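Local structure of 1,4-dihydroxy-2-naphthoyl-CoA hydrolase (Escherichia coli, 4K49) at residues L61-G66 with W114-I118. The protein hydrolyses 1,4-dihydroxy-2-naphthoyl-CoA to 1,4-dihydroxy-2-naphthoate and CoA in menaquinone biosynthesis, and also acts on a wide range of other acyl-CoA thioesters. Residues are numbered along the deposited sequence.
Sequences LAESIG and WQIEI. With HFQ (2,4-dihydroxyphenacyl coenzyme A), chain F.
This is buried helix-on-sheet packing at the heart of a hotdog fold, where the long helix 55-72 (the sausage) lies against the curled antiparallel sheet (the bun) through strand 111-119. Residues 61-66 are regular α-helix, with Ile65 N hydrogen-bonded to Leu61 O and Gly66 N to Ala62 O, both at 3.0 Å; residues 114-118 are extended. The two axes come within 8.6 Å at 134° between their N-to-C directions, so the helix runs obliquely against the strand direction, and the CA atoms of Ala62 and Ile116, like those of Gly66 and Trp114, are 5.7 Å apart. Trp114, Ile116 and Ile118 direct their CA-to-CB bonds to the helix. The small residues Ala62 and Gly66 permit this close approach: Ala62 CB lies 4.0 Å from Ile116 CB, and Ile116 CD1 (chi1 m, chi2 93°) reaches 3.5 Å from Ala62 O and 4.3 Å from Gly66 CA, where a CB on Gly66 would sit a tight 3.2 Å from Ile116 CD1. Flanking this, Leu61 CD2 meets Ile118 CD1 at 3.8 Å and Ile65 CD1 meets Ile116 CG2 at 4.3 Å; Leu61 and Ile65 also pack on Ala38 of strand 36-41. The CA-to-CB bond of Glu63, inferred to be the nucleophile or proton acceptor, points away from the strand; its carboxylate lies in a site shared between subunits, OE1 hydrogen-bonded to His89 NE2 of the second subunit and OE2 3.3 Å from CB of the substrate analogue HFQ. At the Gly66 end, Trp114 sets one ring face beneath Gly66 O, which lies 3.5 Å from Trp114 NE1 at an angle too poor for a hydrogen bond.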
loop_
_atom_site.group_PDB
_atom_site.type_symbol
_atom_site.label_atom_id
_atom_site.label_comp_id
_atom_site.label_asym_id
_atom_site.label_seq_id
_atom_site.Cartn_x
_atom_site.Cartn_y
_atom_site.Cartn_z
ATOM N N LEU A 61 2.640 1.903 -5.213
ATOM C CA LEU A 61 3.096 2.786 -6.289
ATOM C C LEU A 61 3.265 4.221 -5.793
ATOM O O LEU A 61 4.289 4.846 -6.044
ATOM C CB LEU A 61 2.117 2.739 -7.459
ATOM C CG LEU A 61 2.476 3.609 -8.668
ATOM C CD1 LEU A 61 3.842 3.254 -9.279
ATOM C CD2 LEU A 61 1.375 3.494 -9.689
ATOM N N ALA A 62 2.264 4.744 -5.086
ATOM C CA ALA A 62 2.349 6.112 -4.579
ATOM C C ALA A 62 3.524 6.293 -3.619
ATOM O O ALA A 62 4.289 7.257 -3.729
ATOM C CB ALA A 62 1.040 6.516 -3.914
ATOM N N GLU A 63 3.679 5.382 -2.667
ATOM C CA GLU A 63 4.768 5.553 -1.719
ATOM C C GLU A 63 6.134 5.326 -2.383
ATOM O O GLU A 63 7.109 5.967 -2.009
ATOM C CB GLU A 63 4.595 4.684 -0.470
ATOM C CG GLU A 63 5.653 5.013 0.596
ATOM C CD GLU A 63 5.207 4.739 2.012
ATOM O OE1 GLU A 63 4.001 4.522 2.258
ATOM O OE2 GLU A 63 6.078 4.740 2.900
ATOM N N SER A 64 6.201 4.449 -3.385
ATOM C CA SER A 64 7.454 4.233 -4.118
ATOM C C SER A 64 7.905 5.492 -4.860
ATOM O O SER A 64 9.077 5.887 -4.786
ATOM C CB SER A 64 7.314 3.086 -5.132
ATOM O OG SER A 64 7.008 1.854 -4.498
ATOM N N ILE A 65 6.982 6.120 -5.586
ATOM C CA ILE A 65 7.337 7.307 -6.360
ATOM C C ILE A 65 7.634 8.477 -5.419
ATOM O O ILE A 65 8.688 9.112 -5.524
ATOM C CB ILE A 65 6.226 7.712 -7.344
ATOM C CG1 ILE A 65 5.854 6.539 -8.251
ATOM C CG2 ILE A 65 6.676 8.901 -8.213
ATOM C CD1 ILE A 65 4.677 6.879 -9.161
ATOM N N GLY A 66 6.723 8.748 -4.486
ATOM C CA GLY A 66 6.905 9.858 -3.560
ATOM C C GLY A 66 8.161 9.762 -2.698
ATOM O O GLY A 66 8.865 10.764 -2.488
ATOM N N TRP A 114 4.173 14.947 -0.683
ATOM C CA TRP A 114 4.106 14.656 -2.107
ATOM C C TRP A 114 2.689 14.298 -2.490
ATOM O O TRP A 114 1.992 13.619 -1.728
ATOM C CB TRP A 114 5.024 13.475 -2.445
ATOM C CG TRP A 114 6.459 13.803 -2.276
ATOM C CD1 TRP A 114 7.223 13.603 -1.161
ATOM C CD2 TRP A 114 7.315 14.405 -3.252
ATOM N NE1 TRP A 114 8.508 14.054 -1.385
ATOM C CE2 TRP A 114 8.586 14.549 -2.662
ATOM C CE3 TRP A 114 7.127 14.844 -4.566
ATOM C CZ2 TRP A 114 9.668 15.103 -3.352
ATOM C CZ3 TRP A 114 8.204 15.397 -5.250
ATOM C CH2 TRP A 114 9.454 15.524 -4.642
ATOM N N GLN A 115 2.259 14.764 -3.658
ATOM C CA GLN A 115 0.960 14.365 -4.200
ATOM C C GLN A 115 1.223 13.364 -5.308
ATOM O O GLN A 115 2.031 13.615 -6.202
ATOM C CB GLN A 115 0.222 15.575 -4.788
ATOM C CG GLN A 115 -0.925 15.202 -5.737
ATOM C CD GLN A 115 -1.418 16.377 -6.567
ATOM O OE1 GLN A 115 -1.176 16.455 -7.783
ATOM N NE2 GLN A 115 -2.126 17.294 -5.920
ATOM N N ILE A 116 0.554 12.222 -5.255
ATOM C CA ILE A 116 0.672 11.272 -6.339
ATOM C C ILE A 116 -0.715 10.978 -6.877
ATOM O O ILE A 116 -1.590 10.531 -6.135
ATOM C CB ILE A 116 1.349 9.961 -5.891
ATOM C CG1 ILE A 116 2.707 10.254 -5.245
ATOM C CG2 ILE A 116 1.511 9.016 -7.093
ATOM C CD1 ILE A 116 2.648 10.402 -3.714
ATOM N N GLU A 117 -0.927 11.243 -8.164
ATOM C CA GLU A 117 -2.169 10.847 -8.803
ATOM C C GLU A 117 -1.876 9.674 -9.712
ATOM O O GLU A 117 -0.872 9.674 -10.446
ATOM C CB GLU A 117 -2.766 12.004 -9.608
ATOM C CG GLU A 117 -3.247 13.170 -8.736
ATOM C CD GLU A 117 -3.828 14.301 -9.562
ATOM O OE1 GLU A 117 -3.263 14.603 -10.641
ATOM O OE2 GLU A 117 -4.849 14.883 -9.133
ATOM N N ILE A 118 -2.753 8.678 -9.664
ATOM C CA ILE A 118 -2.550 7.450 -10.428
ATOM C C ILE A 118 -3.705 7.259 -11.390
ATOM O O ILE A 118 -4.878 7.237 -10.970
ATOM C CB ILE A 118 -2.436 6.232 -9.502
ATOM C CG1 ILE A 118 -1.210 6.378 -8.580
ATOM C CG2 ILE A 118 -2.398 4.930 -10.319
ATOM C CD1 ILE A 118 -1.137 5.299 -7.501
HETATM C CB HFQ F . 9.334 4.602 2.577
HETATM N N1A HFQ F . 17.381 6.543 12.341
HETATM O O1A HFQ F . 10.825 8.239 19.169
HETATM P P1A HFQ F . 10.195 7.321 18.108
HETATM C C1B HFQ F . 9.311 3.535 1.442
HETATM O O1B HFQ F . 8.548 2.524 1.572
HETATM C C1D HFQ F . 14.299 5.185 15.936
HETATM S S1P HFQ F . 10.354 4.077 3.947
HETATM C C2A HFQ F . 16.981 5.315 12.707
HETATM O O2A HFQ F . 9.259 6.297 18.772
HETATM P P2A HFQ F . 10.048 9.289 16.185
HETATM C C2B HFQ F . 10.171 3.652 0.241
HETATM O O2B HFQ F . 12.432 3.891 -3.233
HETATM C C2D HFQ F . 14.160 5.540 17.292
HETATM O O2D HFQ F . 15.381 5.419 18.032
HETATM C C2P HFQ F . 9.514 2.743 4.763
HETATM N N3A HFQ F . 16.121 5.146 13.727
HETATM O O3A HFQ F . 9.379 8.153 17.075
HETATM C C3B HFQ F . 9.733 3.009 -0.925
HETATM O O3B HFQ F . 11.848 5.022 1.363
HETATM C C3D HFQ F . 13.233 4.559 17.771
HETATM O O3D HFQ F . 13.965 3.307 17.840
HETATM P P3D HFQ F . 14.201 2.518 19.266
HETATM C C3P HFQ F . 8.339 3.101 5.617
HETATM C C4A HFQ F . 15.648 6.220 14.403
HETATM O O4A HFQ F . 9.043 10.293 15.858
HETATM C C4B HFQ F . 10.488 3.090 -2.066
HETATM C C4D HFQ F . 12.284 4.426 16.699
HETATM O O4D HFQ F . 12.970 4.915 15.511
HETATM N N4P HFQ F . 8.557 4.067 6.573
HETATM C C5A HFQ F . 16.038 7.504 14.058
HETATM O O5A HFQ F . 11.198 9.990 16.915
HETATM C C5B HFQ F . 11.685 3.812 -2.066
HETATM C C5D HFQ F . 11.106 5.256 16.980
HETATM O O5D HFQ F . 11.329 6.566 17.334
HETATM C C5P HFQ F . 9.360 3.810 7.711
HETATM O O5P HFQ F . 9.896 2.656 7.889
HETATM C C6A HFQ F . 16.945 7.652 12.979
HETATM N N6A HFQ F . 17.386 8.962 12.564
HETATM O O6A HFQ F . 10.598 8.574 14.915
HETATM C C6B HFQ F . 12.128 4.456 -0.904
HETATM C C6P HFQ F . 9.591 4.876 8.754
HETATM N N7A HFQ F . 15.390 8.362 14.912
HETATM O O7A HFQ F . 15.575 3.062 19.913
HETATM C C7B HFQ F . 11.380 4.373 0.238
HETATM C C7P HFQ F . 9.177 4.371 10.144
HETATM C C8A HFQ F . 14.635 7.652 15.769
HETATM O O8A HFQ F . 13.100 2.774 20.176
HETATM N N8P HFQ F . 9.068 5.386 11.177
HETATM N N9A HFQ F . 14.801 6.351 15.458
HETATM O O9A HFQ F . 14.323 1.015 18.980
HETATM C C9P HFQ F . 10.280 5.785 11.898
HETATM O O9P HFQ F . 11.309 5.278 11.624
HETATM C CAP HFQ F . 10.125 6.847 12.974
HETATM O OAP HFQ F . 8.786 7.243 13.059
HETATM C CBP HFQ F . 10.978 8.081 12.666
HETATM C CCP HFQ F . 10.574 9.095 13.645
HETATM C CDP HFQ F . 12.466 7.726 12.856
HETATM C CEP HFQ F . 10.711 8.542 11.290
#